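Local structure of VP5 (Halorubrum pleomorphic virus 2, 6QGI) at residues A[357-362]-A[418-423]; A[386-391]-A[413-418]; A[189-194]-A[203-208]; A[151-156]-A[182-187]; A[298-303]-A[448-453]. The protein is an envelope protein of a pleomorphic haloarchaeal virus and probably drives fusion of the viral membrane with the host cell membrane. All coordinates share one frame; numbering follows the deposited sequence.

Contact 1 (A[357-362]-A[418-423]); sequences TAYQSG and TSIESA
The end of loop 357-362 runs nearly antiparallel to strand 418-423, their directions 168° apart. Gly362 faces Ser419 in an antiparallel non-hydrogen-bonded pair, the CA atoms 4.8 Å apart. One position back, the carbonyl of Ser361 receives the amide of Ile420, with Ile420 N to Ser361 O 2.8 Å, in the carbonyl plane on a lone pair and at an N-H...O angle of 156°. Ser361 O is also met by Ser419 CA at 3.1 Å in a CA-H...O contact, so two donors of unequal strength grip it. Further back in the loop the chain is joined by a side chain instead. Tyr359 holds its ring in the crowded position between backbone N and carbonyl carbon (chi1 67°), which swings it over the strand. CG2 of Ile420, anti to its own backbone N, lies over one face of this ring, 3.4 Å from Tyr359 CE1. Across the ring from CE1, Tyr359 CD2 meets Ala423 CB at 3.7 Å. The phenol tip reaches past both, and Tyr359 OH gives a weak hydrogen bond of 3.1 Å to the carbonyl O of Glu421. Glu421 and Ser422 together face Asn383 in a classic beta bulge, while Ile420 and Ala423 also pack on Leu382 of strand 378-384. The loop is thus fastened to an exposed part of the fold by one good backbone bond and one tyrosine ring, whose hydroxyl finds a main-chain acceptor, though by a weak bond.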
# COMPACT_ATOMS: atom_id res chain seq x y z
N THR A 357 4.32 17.24 22.27
CA THR A 357 3.74 18.46 22.86
C THR A 357 2.32 18.16 23.38
O THR A 357 1.76 18.97 24.13
CB THR A 357 3.77 19.59 21.80
OG1 THR A 357 5.14 19.91 21.53
CG2 THR A 357 3.06 20.86 22.25
N ALA A 358 1.76 17.00 23.03
CA ALA A 358 0.42 16.60 23.44
C ALA A 358 0.42 16.00 24.85
O ALA A 358 0.10 14.83 25.04
CB ALA A 358 -0.16 15.63 22.42
N TYR A 359 0.77 16.83 25.85
CA TYR A 359 0.82 16.41 27.25
C TYR A 359 0.36 17.52 28.19
O TYR A 359 0.46 18.70 27.84
CB TYR A 359 2.25 15.95 27.63
CG TYR A 359 3.28 17.06 27.64
CD1 TYR A 359 3.53 17.79 28.80
CD2 TYR A 359 4.04 17.35 26.51
CE1 TYR A 359 4.47 18.83 28.81
CE2 TYR A 359 4.99 18.37 26.52
CZ TYR A 359 5.22 19.09 27.68
OH TYR A 359 6.16 20.09 27.70
N GLN A 360 -0.11 17.13 29.38
CA GLN A 360 -0.53 18.06 30.43
C GLN A 360 0.69 18.34 31.30
O GLN A 360 1.41 17.41 31.66
CB GLN A 360 -1.71 17.51 31.24
CG GLN A 360 -3.00 17.42 30.44
CD GLN A 360 -4.20 17.57 31.32
OE1 GLN A 360 -4.67 16.61 31.94
NE2 GLN A 360 -4.71 18.79 31.42
N SER A 361 0.95 19.63 31.60
CA SER A 361 2.11 20.06 32.37
C SER A 361 2.12 19.49 33.80
O SER A 361 3.16 19.00 34.23
CB SER A 361 2.20 21.58 32.40
OG SER A 361 2.44 22.09 31.10
N GLY A 362 0.97 19.50 34.47
CA GLY A 362 0.83 19.00 35.83
C GLY A 362 0.87 17.49 36.00
O GLY A 362 0.08 16.77 35.37
N THR A 418 5.23 17.00 40.14
CA THR A 418 6.12 17.84 39.33
C THR A 418 5.39 18.36 38.07
O THR A 418 4.20 18.13 37.92
CB THR A 418 7.43 17.06 38.98
OG1 THR A 418 8.33 17.90 38.26
CG2 THR A 418 7.19 15.75 38.23
N SER A 419 6.11 19.12 37.22
CA SER A 419 5.61 19.67 35.96
C SER A 419 6.49 19.22 34.79
O SER A 419 7.72 19.36 34.86
CB SER A 419 5.54 21.20 36.02
OG SER A 419 4.61 21.65 36.99
N ILE A 420 5.88 18.65 33.73
CA ILE A 420 6.60 18.19 32.54
C ILE A 420 7.03 19.42 31.73
O ILE A 420 6.19 20.22 31.31
CB ILE A 420 5.79 17.17 31.68
CG1 ILE A 420 5.29 15.94 32.50
CG2 ILE A 420 6.57 16.72 30.43
CD1 ILE A 420 6.39 14.92 33.02
N GLU A 421 8.35 19.57 31.55
CA GLU A 421 8.95 20.69 30.82
C GLU A 421 9.20 20.32 29.37
O GLU A 421 8.99 21.16 28.48
CB GLU A 421 10.26 21.14 31.49
CG GLU A 421 10.09 21.71 32.90
CD GLU A 421 9.17 22.91 33.03
OE1 GLU A 421 9.25 23.84 32.19
OE2 GLU A 421 8.38 22.94 34.00
N SER A 422 9.65 19.08 29.12
CA SER A 422 9.95 18.55 27.79
C SER A 422 9.44 17.12 27.62
O SER A 422 9.35 16.38 28.60
CB SER A 422 11.46 18.59 27.53
OG SER A 422 12.00 19.88 27.73
N ALA A 423 9.12 16.74 26.37
CA ALA A 423 8.64 15.41 26.00
C ALA A 423 8.96 15.10 24.55
O ALA A 423 8.91 16.01 23.71
CB ALA A 423 7.14 15.31 26.22

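Contact 2 (A[386-391]-A[413-418]); sequences ANETVA and LETDIT
The carboxylate of Glu388 is the flat group at the centre, with the Thr415 hydroxyl and a Leu413 methyl both close to its OE1, while its OE2 turns towards Glu414. The carboxylate planes of Glu388 and Glu414 stand 75° apart. Glu388 lies in the connection of the beta hairpin formed by strands 378-384 and 389-393, its N bonded to Thr384 OG1, and the hairpin's tip leans here on loop 413-418, which leads into strand 418-427. The Glu388 chain is extended beyond CG, so its acid end crosses the gap to the loop. Thr415 OG1, in the crowded position between its backbone N and carbonyl carbon, donates a weak hydrogen bond of 3.0 Å to Glu388 OE1. Glu388 OE2 and Glu414 OE1 are 4.3 Å apart, a like-charge neighbourhood that may raise the proton affinity of either acid. Beside the polar pair, Val390 CG2 packs on Leu413 CD2 at 3.9 Å, and Val390 also touches Val409 and Glu412. Ala386 CB adds a contact to Thr415 OG1 at 3.6 Å. Leu413 CD2 comes as close to the acid as the hydroxyl does, 3.0 Å from Glu388 OE1.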
# COMPACT_ATOMS: atom_id res chain seq x y z
N ALA A 386 12.33 18.45 37.68
CA ALA A 386 13.44 18.04 38.55
C ALA A 386 14.50 17.22 37.77
O ALA A 386 15.28 16.47 38.37
CB ALA A 386 12.91 17.24 39.73
N ASN A 387 14.54 17.40 36.43
CA ASN A 387 15.43 16.79 35.44
C ASN A 387 15.41 15.24 35.50
O ASN A 387 16.45 14.58 35.31
CB ASN A 387 16.86 17.36 35.54
CG ASN A 387 16.98 18.74 34.93
OD1 ASN A 387 16.15 19.19 34.12
ND2 ASN A 387 18.03 19.46 35.29
N GLU A 388 14.21 14.66 35.69
CA GLU A 388 14.02 13.21 35.70
C GLU A 388 13.43 12.80 34.36
O GLU A 388 12.42 13.36 33.92
CB GLU A 388 13.13 12.76 36.88
CG GLU A 388 13.65 13.11 38.27
CD GLU A 388 12.70 12.83 39.42
OE1 GLU A 388 11.47 12.73 39.19
OE2 GLU A 388 13.18 12.72 40.57
N THR A 389 14.09 11.85 33.68
CA THR A 389 13.68 11.36 32.36
C THR A 389 13.10 9.95 32.49
O THR A 389 13.76 9.06 33.05
CB THR A 389 14.86 11.42 31.39
OG1 THR A 389 15.35 12.76 31.33
CG2 THR A 389 14.50 10.92 29.99
N VAL A 390 11.87 9.75 32.00
CA VAL A 390 11.17 8.46 32.04
C VAL A 390 10.45 8.20 30.70
O VAL A 390 9.71 9.06 30.21
CB VAL A 390 10.19 8.33 33.24
CG1 VAL A 390 9.48 6.97 33.24
CG2 VAL A 390 10.89 8.55 34.58
N ALA A 391 10.66 7.00 30.12
CA ALA A 391 10.04 6.55 28.88
C ALA A 391 8.94 5.52 29.18
O ALA A 391 9.16 4.60 29.96
CB ALA A 391 11.09 5.95 27.95
N LEU A 413 9.71 7.44 39.54
CA LEU A 413 10.05 8.79 39.96
C LEU A 413 10.36 8.90 41.46
O LEU A 413 9.91 8.08 42.26
CB LEU A 413 8.92 9.78 39.62
CG LEU A 413 8.69 10.13 38.14
CD1 LEU A 413 7.45 10.98 37.98
CD2 LEU A 413 9.88 10.85 37.52
N GLU A 414 11.12 9.96 41.81
CA GLU A 414 11.51 10.32 43.18
C GLU A 414 10.68 11.53 43.63
O GLU A 414 10.41 11.68 44.82
CB GLU A 414 13.02 10.63 43.24
CG GLU A 414 13.92 9.41 43.37
CD GLU A 414 13.78 8.28 42.37
OE1 GLU A 414 13.88 8.55 41.15
OE2 GLU A 414 13.59 7.12 42.80
N THR A 415 10.30 12.38 42.66
CA THR A 415 9.45 13.55 42.84
C THR A 415 8.21 13.31 41.97
O THR A 415 8.20 13.65 40.78
CB THR A 415 10.22 14.87 42.53
OG1 THR A 415 10.71 14.82 41.19
CG2 THR A 415 11.36 15.13 43.50
N ASP A 416 7.20 12.64 42.55
CA ASP A 416 5.94 12.29 41.88
C ASP A 416 5.15 13.54 41.50
O ASP A 416 4.60 13.60 40.41
CB ASP A 416 5.10 11.36 42.78
CG ASP A 416 4.71 11.90 44.16
OD1 ASP A 416 5.28 12.93 44.58
OD2 ASP A 416 3.86 11.27 44.81
N ILE A 417 5.11 14.55 42.39
CA ILE A 417 4.42 15.80 42.11
C ILE A 417 5.43 16.72 41.44
O ILE A 417 6.41 17.12 42.08
CB ILE A 417 3.78 16.42 43.39
CG1 ILE A 417 2.83 15.41 44.09
CG2 ILE A 417 3.03 17.72 43.02
CD1 ILE A 417 2.43 15.76 45.51
N THR A 418 5.23 17.00 40.14
CA THR A 418 6.12 17.84 39.33
C THR A 418 5.39 18.36 38.07
O THR A 418 4.20 18.13 37.92
CB THR A 418 7.43 17.06 38.98
OG1 THR A 418 8.33 17.90 38.26
CG2 THR A 418 7.19 15.75 38.23

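Contact 3 (A[189-194]-A[203-208]); sequences ESYYYD and LGDLKN
Tyr191 sets the CD2-CE2 edge of its ring against the turn at Gly204 and Asp205, with Gly204 C 3.4 Å from Tyr191 CE2 and close to the ring plane. A residue without a side chain lets the ring come this close to the backbone. Asp205 OD1 presses on the same bond of the ring, 2.9 Å from Tyr191 CD2, and the carboxylate stands upright to the ring with the planes 89° apart. Asp205 OD2 accepts a hydrogen bond from Gly201 N; separately, Tyr191 OH is hydrogen-bonded to Asp202 OD2. Two residues on along the strand, on the same side, Tyr193 reaches the loop with its tip. Its ring leans beside the backbone N (chi1 -52°), which brings Tyr193 OH to 3.1 Å from Asp205 CB. Tyr193 OH accepts a hydrogen bond from Leu206 N, 3.3 Å long with an N-H...O angle of 146°, so the phenol oxygen gives the amide of buried Leu206 a partner. Leu206 then lays its CD1 in the plane of the Tyr193 ring, at the edge, 3.9 Å from Tyr193 CE2. The two tyrosines thus grip one loop differently, Tyr191 by ring edge and Tyr193 by hydroxyl. Loop 203-208 is folded back against the strand from which it has departed. Strand 189-193 is paired antiparallel with strand 176-186, Tyr191 bonding to Val184 and Tyr193 to Val182 through the backbone, while Leu206 also touches Leu156 of strand 155-159.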
# COMPACT_ATOMS: atom_id res chain seq x y z
N GLU A 189 -35.57 -3.87 -8.54
CA GLU A 189 -34.30 -3.44 -9.12
C GLU A 189 -33.24 -3.44 -8.01
O GLU A 189 -33.60 -3.33 -6.83
CB GLU A 189 -34.48 -2.03 -9.74
CG GLU A 189 -33.29 -1.47 -10.51
CD GLU A 189 -33.20 0.05 -10.53
OE1 GLU A 189 -33.32 0.66 -9.44
OE2 GLU A 189 -32.99 0.62 -11.62
N SER A 190 -31.96 -3.61 -8.36
CA SER A 190 -30.84 -3.60 -7.41
C SER A 190 -29.55 -3.14 -8.08
O SER A 190 -29.38 -3.36 -9.28
CB SER A 190 -30.65 -4.99 -6.80
OG SER A 190 -31.78 -5.37 -6.03
N TYR A 191 -28.65 -2.50 -7.32
CA TYR A 191 -27.37 -2.05 -7.85
C TYR A 191 -26.27 -2.96 -7.36
O TYR A 191 -26.19 -3.22 -6.17
CB TYR A 191 -27.06 -0.58 -7.47
CG TYR A 191 -27.91 0.47 -8.17
CD1 TYR A 191 -28.72 0.15 -9.25
CD2 TYR A 191 -27.86 1.80 -7.76
CE1 TYR A 191 -29.49 1.11 -9.89
CE2 TYR A 191 -28.61 2.78 -8.41
CZ TYR A 191 -29.42 2.43 -9.47
OH TYR A 191 -30.18 3.39 -10.10
N TYR A 192 -25.42 -3.45 -8.28
CA TYR A 192 -24.33 -4.34 -7.91
C TYR A 192 -23.00 -3.66 -8.22
O TYR A 192 -22.81 -3.14 -9.32
CB TYR A 192 -24.46 -5.69 -8.63
CG TYR A 192 -25.76 -6.41 -8.34
CD1 TYR A 192 -25.87 -7.28 -7.26
CD2 TYR A 192 -26.88 -6.23 -9.15
CE1 TYR A 192 -27.06 -7.97 -7.00
CE2 TYR A 192 -28.07 -6.90 -8.90
CZ TYR A 192 -28.16 -7.77 -7.82
OH TYR A 192 -29.33 -8.43 -7.56
N TYR A 193 -22.09 -3.63 -7.24
CA TYR A 193 -20.78 -3.00 -7.37
C TYR A 193 -19.67 -4.01 -7.29
O TYR A 193 -19.64 -4.85 -6.39
CB TYR A 193 -20.54 -1.93 -6.29
CG TYR A 193 -21.62 -0.87 -6.15
CD1 TYR A 193 -22.25 -0.33 -7.26
CD2 TYR A 193 -21.94 -0.35 -4.89
CE1 TYR A 193 -23.21 0.67 -7.13
CE2 TYR A 193 -22.88 0.66 -4.76
CZ TYR A 193 -23.52 1.17 -5.88
OH TYR A 193 -24.47 2.13 -5.72
N ASP A 194 -18.71 -3.89 -8.21
CA ASP A 194 -17.51 -4.72 -8.29
C ASP A 194 -16.40 -3.85 -8.94
O ASP A 194 -16.73 -2.80 -9.50
CB ASP A 194 -17.80 -6.03 -9.07
CG ASP A 194 -18.30 -5.88 -10.49
OD1 ASP A 194 -18.46 -4.76 -10.94
OD2 ASP A 194 -18.50 -6.90 -11.15
N LEU A 203 -28.20 8.93 -8.80
CA LEU A 203 -28.37 9.28 -7.38
C LEU A 203 -28.84 8.07 -6.52
O LEU A 203 -28.93 8.19 -5.30
CB LEU A 203 -29.33 10.47 -7.20
CG LEU A 203 -28.85 11.84 -7.67
CD1 LEU A 203 -30.01 12.81 -7.74
CD2 LEU A 203 -27.76 12.41 -6.76
N GLY A 204 -29.11 6.94 -7.17
CA GLY A 204 -29.53 5.71 -6.49
C GLY A 204 -28.38 4.98 -5.83
O GLY A 204 -28.60 4.09 -5.00
N ASP A 205 -27.14 5.34 -6.19
CA ASP A 205 -25.92 4.74 -5.64
C ASP A 205 -25.66 5.21 -4.22
O ASP A 205 -26.08 6.32 -3.87
CB ASP A 205 -24.71 5.07 -6.54
CG ASP A 205 -24.80 4.47 -7.92
OD1 ASP A 205 -25.81 3.82 -8.22
OD2 ASP A 205 -23.85 4.66 -8.70
N LEU A 206 -24.95 4.39 -3.41
CA LEU A 206 -24.57 4.73 -2.03
C LEU A 206 -23.96 6.13 -2.03
O LEU A 206 -23.11 6.40 -2.89
CB LEU A 206 -23.58 3.70 -1.45
CG LEU A 206 -24.08 2.29 -1.16
CD1 LEU A 206 -22.93 1.35 -0.91
CD2 LEU A 206 -25.04 2.26 0.03
N LYS A 207 -24.44 7.02 -1.15
CA LYS A 207 -24.05 8.42 -1.05
C LYS A 207 -22.56 8.66 -1.33
O LYS A 207 -22.22 9.62 -2.01
CB LYS A 207 -24.40 8.99 0.33
CG LYS A 207 -24.46 10.51 0.36
CD LYS A 207 -24.34 11.06 1.76
CE LYS A 207 -24.08 12.54 1.74
NZ LYS A 207 -23.85 13.08 3.10
N ASN A 208 -21.69 7.77 -0.83
CA ASN A 208 -20.25 7.92 -0.97
C ASN A 208 -19.62 6.75 -1.72
O ASN A 208 -18.43 6.49 -1.55
CB ASN A 208 -19.63 8.08 0.41
CG ASN A 208 -20.26 9.15 1.25
OD1 ASN A 208 -20.60 10.24 0.77
ND2 ASN A 208 -20.44 8.87 2.53

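Contact 4 (A[151-156]-A[182-187]); sequences NTIEDL and VEVDRG
Two antiparallel strands of the four-stranded sheet in the N-terminal envelope-protein region meet here, where residues 155-156 pair with 184-185 of strand 176-186. Leu156 and Val184 form a non-hydrogen-bonded pair with CA atoms 5.1 Å apart. Next to it Asp185 N donates to Asp155 O at 2.9 Å, coming from above the carbonyl plane. Glu154 N reaches Asp185 O only in a weak bond. On one face of the sheet Asp155 CB and Asp185 CB touch at 3.6 Å. Their acid ends diverge: Asp155 OD1 is taken by Lys139 in a salt bridge, whereas Asp185 turns to its own chain. With CG anti to its backbone N (chi1 -168°), Asp185 accepts Gly187 N on OD1 at 3.0 Å from above the carboxylate plane, an Asx turn leading into the hairpin to strand 189-193. Gly187 has a backbone conformation (phi 95°, psi -118°) at which a CB would run into the preceding carbonyl O. Glu154 folds back over this turn, its chain bent at chi2, so that Glu154 OE1 comes to 3.3 Å from Asp185 OD1 with the two carboxylates almost coplanar. Two acceptors so close suggest that one of these acids may be protonated or its charge otherwise screened. On the face of Leu156 and Val184 the contact is apolar and buried, with Leu206 and Met145 nearby. Ile153 CG2 crosses Val184 CG1 at 3.9 Å, and Leu156, pointing the same way as Val182, sets CD1 4.1 Å from Val182 CG1.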
# COMPACT_ATOMS: atom_id res chain seq x y z
N ASN A 151 -31.57 9.87 0.79
CA ASN A 151 -32.71 9.01 1.10
C ASN A 151 -32.21 7.67 1.60
O ASN A 151 -31.10 7.26 1.23
CB ASN A 151 -33.61 8.84 -0.13
CG ASN A 151 -34.68 9.89 -0.24
OD1 ASN A 151 -35.73 9.81 0.41
ND2 ASN A 151 -34.45 10.90 -1.06
N THR A 152 -32.99 6.99 2.45
CA THR A 152 -32.58 5.71 3.01
C THR A 152 -32.77 4.60 1.96
O THR A 152 -33.86 4.46 1.39
CB THR A 152 -33.32 5.43 4.33
OG1 THR A 152 -33.09 6.51 5.23
CG2 THR A 152 -32.87 4.13 5.00
N ILE A 153 -31.70 3.84 1.71
CA ILE A 153 -31.70 2.71 0.77
C ILE A 153 -32.54 1.58 1.38
O ILE A 153 -32.67 1.51 2.61
CB ILE A 153 -30.25 2.25 0.41
CG1 ILE A 153 -29.45 1.77 1.64
CG2 ILE A 153 -29.51 3.36 -0.36
CD1 ILE A 153 -28.34 0.81 1.36
N GLU A 154 -33.15 0.72 0.53
CA GLU A 154 -34.02 -0.37 1.02
C GLU A 154 -33.22 -1.40 1.82
O GLU A 154 -33.70 -1.87 2.86
CB GLU A 154 -34.78 -1.04 -0.13
CG GLU A 154 -35.91 -0.19 -0.69
CD GLU A 154 -37.21 -0.92 -0.97
OE1 GLU A 154 -37.18 -2.15 -1.21
OE2 GLU A 154 -38.27 -0.25 -0.97
N ASP A 155 -32.00 -1.74 1.35
CA ASP A 155 -31.07 -2.67 2.00
C ASP A 155 -29.66 -2.57 1.40
O ASP A 155 -29.49 -2.17 0.25
CB ASP A 155 -31.57 -4.13 1.93
CG ASP A 155 -31.26 -5.00 3.14
OD1 ASP A 155 -30.62 -4.49 4.10
OD2 ASP A 155 -31.66 -6.18 3.14
N LEU A 156 -28.66 -2.92 2.22
CA LEU A 156 -27.25 -3.00 1.86
C LEU A 156 -26.86 -4.46 2.02
O LEU A 156 -26.93 -4.99 3.13
CB LEU A 156 -26.40 -2.05 2.74
CG LEU A 156 -24.87 -2.20 2.70
CD1 LEU A 156 -24.29 -1.78 1.35
CD2 LEU A 156 -24.23 -1.40 3.81
N VAL A 182 -21.14 -5.74 -4.07
CA VAL A 182 -21.77 -4.90 -3.06
C VAL A 182 -23.13 -4.52 -3.66
O VAL A 182 -23.19 -3.86 -4.70
CB VAL A 182 -20.91 -3.67 -2.65
CG1 VAL A 182 -21.59 -2.86 -1.56
CG2 VAL A 182 -19.52 -4.12 -2.19
N GLU A 183 -24.22 -5.02 -3.06
CA GLU A 183 -25.59 -4.85 -3.52
C GLU A 183 -26.34 -3.74 -2.78
O GLU A 183 -26.29 -3.67 -1.55
CB GLU A 183 -26.34 -6.19 -3.34
CG GLU A 183 -27.74 -6.26 -3.92
CD GLU A 183 -28.42 -7.61 -3.79
OE1 GLU A 183 -29.67 -7.64 -3.85
OE2 GLU A 183 -27.72 -8.63 -3.64
N VAL A 184 -27.06 -2.90 -3.55
CA VAL A 184 -27.93 -1.84 -3.04
C VAL A 184 -29.34 -2.21 -3.47
O VAL A 184 -29.64 -2.13 -4.66
CB VAL A 184 -27.53 -0.41 -3.52
CG1 VAL A 184 -28.47 0.65 -2.94
CG2 VAL A 184 -26.09 -0.09 -3.17
N ASP A 185 -30.17 -2.68 -2.53
CA ASP A 185 -31.56 -3.08 -2.80
C ASP A 185 -32.41 -1.84 -3.07
O ASP A 185 -32.40 -0.89 -2.28
CB ASP A 185 -32.14 -3.90 -1.64
CG ASP A 185 -33.45 -4.60 -1.94
OD1 ASP A 185 -34.51 -3.94 -1.89
OD2 ASP A 185 -33.42 -5.82 -2.20
N ARG A 186 -33.11 -1.84 -4.22
CA ARG A 186 -34.01 -0.75 -4.65
C ARG A 186 -35.40 -1.35 -4.95
O ARG A 186 -36.17 -0.81 -5.75
CB ARG A 186 -33.42 -0.02 -5.89
CG ARG A 186 -32.04 0.60 -5.65
CD ARG A 186 -31.64 1.56 -6.75
NE ARG A 186 -32.01 2.94 -6.44
CZ ARG A 186 -32.93 3.65 -7.10
NH1 ARG A 186 -33.59 3.11 -8.12
NH2 ARG A 186 -33.19 4.90 -6.74
N GLY A 187 -35.70 -2.45 -4.27
CA GLY A 187 -36.93 -3.22 -4.43
C GLY A 187 -36.70 -4.35 -5.41
O GLY A 187 -35.84 -5.22 -5.17

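Contact 5 (A[298-303]-A[448-453]); sequences DAEREA and LTNTQT
Two backbone bonds tie Glu302 and Thr449 into an antiparallel hydrogen-bonded pair: Glu302 N to Thr449 O and Thr449 N to Glu302 O are both 2.8 Å, each donor in the plane of the carbonyl it meets. Strands 301-303 and 448-450 run 153° apart in direction, and Arg301 with Asn450 and Ala303 with Leu448 make the non-hydrogen-bonded pairs on either side. Ala303 CB rests on Leu448 CD2 at 3.5 Å. At Glu300, where the chain turns a corner, Glu300 O takes Thr451 N at 3.1 Å and also the hydroxyl of Thr451, both from above the carbonyl plane. The Thr451 OG1 sits in the crowded position (chi1 48°), which brings it back over that carbonyl. Glu300 bends at chi2, and its OE1 receives a weak bond from Gln452 N. Asn450 OD1, its CG anti to the backbone N, accepts Gln452 N at 3.3 Å, in the carbonyl plane on a lone pair, forming an Asx turn that starts the bend at 451-453. Asn450 ND2 lies over one face of the Arg301 guanidinium, and a water accepts from ND2 and, weakly, from Arg301 NH2. Outside this, Arg301 NE meets Asp298 OD1 at 3.0 Å and 178°, on the syn lone pair and in the guanidinium plane, while Asp298 OD2 is bonded to Ser461 N. A straight salt bridge thus fixes the guanidinium and probably keeps the acid charged, while the Glu300 carboxylate has across this contact a single weak amide bond.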
# COMPACT_ATOMS: atom_id res chain seq x y z
N ASP A 298 15.94 6.60 -5.58
CA ASP A 298 17.19 7.22 -5.17
C ASP A 298 17.73 6.43 -3.98
O ASP A 298 17.45 6.76 -2.82
CB ASP A 298 17.05 8.72 -4.87
CG ASP A 298 18.37 9.46 -4.65
OD1 ASP A 298 19.38 8.79 -4.31
OD2 ASP A 298 18.40 10.69 -4.80
N ALA A 299 18.46 5.36 -4.30
CA ALA A 299 19.08 4.45 -3.34
C ALA A 299 20.34 5.06 -2.70
O ALA A 299 20.69 4.69 -1.58
CB ALA A 299 19.45 3.16 -4.05
N GLU A 300 21.01 5.98 -3.42
CA GLU A 300 22.28 6.58 -3.02
C GLU A 300 22.19 7.84 -2.16
O GLU A 300 23.22 8.29 -1.67
CB GLU A 300 23.14 6.88 -4.26
CG GLU A 300 24.17 5.80 -4.56
CD GLU A 300 25.17 5.46 -3.46
OE1 GLU A 300 25.64 6.38 -2.76
OE2 GLU A 300 25.48 4.25 -3.32
N ARG A 301 20.99 8.41 -1.95
CA ARG A 301 20.89 9.61 -1.12
C ARG A 301 19.89 9.45 0.02
O ARG A 301 18.67 9.41 -0.20
CB ARG A 301 20.55 10.85 -1.96
CG ARG A 301 21.79 11.52 -2.55
CD ARG A 301 21.56 12.02 -3.96
NE ARG A 301 21.47 10.90 -4.91
CZ ARG A 301 22.23 10.77 -5.99
NH1 ARG A 301 22.08 9.71 -6.78
NH2 ARG A 301 23.14 11.68 -6.29
N GLU A 302 20.43 9.33 1.25
CA GLU A 302 19.65 9.20 2.47
C GLU A 302 19.17 10.59 2.87
O GLU A 302 19.96 11.53 2.97
CB GLU A 302 20.46 8.54 3.60
CG GLU A 302 19.60 8.02 4.74
CD GLU A 302 20.35 7.72 6.03
OE1 GLU A 302 21.04 6.68 6.08
OE2 GLU A 302 20.22 8.51 6.98
N ALA A 303 17.86 10.71 3.08
CA ALA A 303 17.23 11.97 3.44
C ALA A 303 16.51 11.87 4.76
O ALA A 303 15.78 10.90 4.99
CB ALA A 303 16.26 12.39 2.36
N LEU A 448 20.01 16.01 3.18
CA LEU A 448 20.28 15.02 2.13
C LEU A 448 21.74 14.60 2.23
O LEU A 448 22.60 15.48 2.29
CB LEU A 448 19.98 15.59 0.72
CG LEU A 448 18.53 15.86 0.33
CD1 LEU A 448 18.46 16.57 -0.98
CD2 LEU A 448 17.78 14.58 0.17
N THR A 449 22.02 13.29 2.26
CA THR A 449 23.39 12.77 2.38
C THR A 449 23.63 11.64 1.40
O THR A 449 22.88 10.67 1.38
CB THR A 449 23.67 12.29 3.82
OG1 THR A 449 23.50 13.38 4.73
CG2 THR A 449 25.07 11.70 4.00
N ASN A 450 24.73 11.74 0.62
CA ASN A 450 25.15 10.67 -0.28
C ASN A 450 25.80 9.60 0.59
O ASN A 450 26.80 9.88 1.25
CB ASN A 450 26.09 11.19 -1.37
CG ASN A 450 26.38 10.19 -2.46
OD1 ASN A 450 27.06 9.18 -2.25
ND2 ASN A 450 25.89 10.47 -3.66
N THR A 451 25.18 8.41 0.68
CA THR A 451 25.60 7.30 1.54
C THR A 451 27.01 6.75 1.23
O THR A 451 27.66 6.25 2.15
CB THR A 451 24.59 6.15 1.48
OG1 THR A 451 24.26 5.87 0.12
CG2 THR A 451 23.32 6.45 2.27
N GLN A 452 27.49 6.82 -0.03
CA GLN A 452 28.81 6.29 -0.40
C GLN A 452 29.95 7.27 -0.06
O GLN A 452 30.91 6.88 0.60
CB GLN A 452 28.86 5.92 -1.89
CG GLN A 452 30.13 5.15 -2.29
CD GLN A 452 30.08 4.57 -3.68
OE1 GLN A 452 29.13 4.79 -4.46
NE2 GLN A 452 31.11 3.82 -4.03
N THR A 453 29.84 8.53 -0.52
CA THR A 453 30.85 9.58 -0.30
C THR A 453 30.74 10.16 1.12
O THR A 453 31.75 10.59 1.69
CB THR A 453 30.71 10.69 -1.35
OG1 THR A 453 29.40 11.26 -1.26
CG2 THR A 453 30.98 10.20 -2.77
O HOH W 1 25.10 13.13 -4.94

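Contacts 3 and 4 share the small sheet of the N-terminal region, their strands 189-193 and 176-186 bonded side by side with centres 7 Å apart. Contact 3 is the most buried of the five and depends on tyrosines; contact 4 is partly buried, apolar on one face and acidic on the other. Contacts 1, 2 and 5 are surface contacts in the larger beta-rich part. Contacts 1 and 2 share Thr418 and lie on the same side of the chain's centre, both nested within the loop closed by contact 5. Contact 5 has the fullest set of backbone bonds, whereas contact 2 rests on a weak side-chain bond and apolar packing, and contact 1 mixes backbone and side-chain bonds.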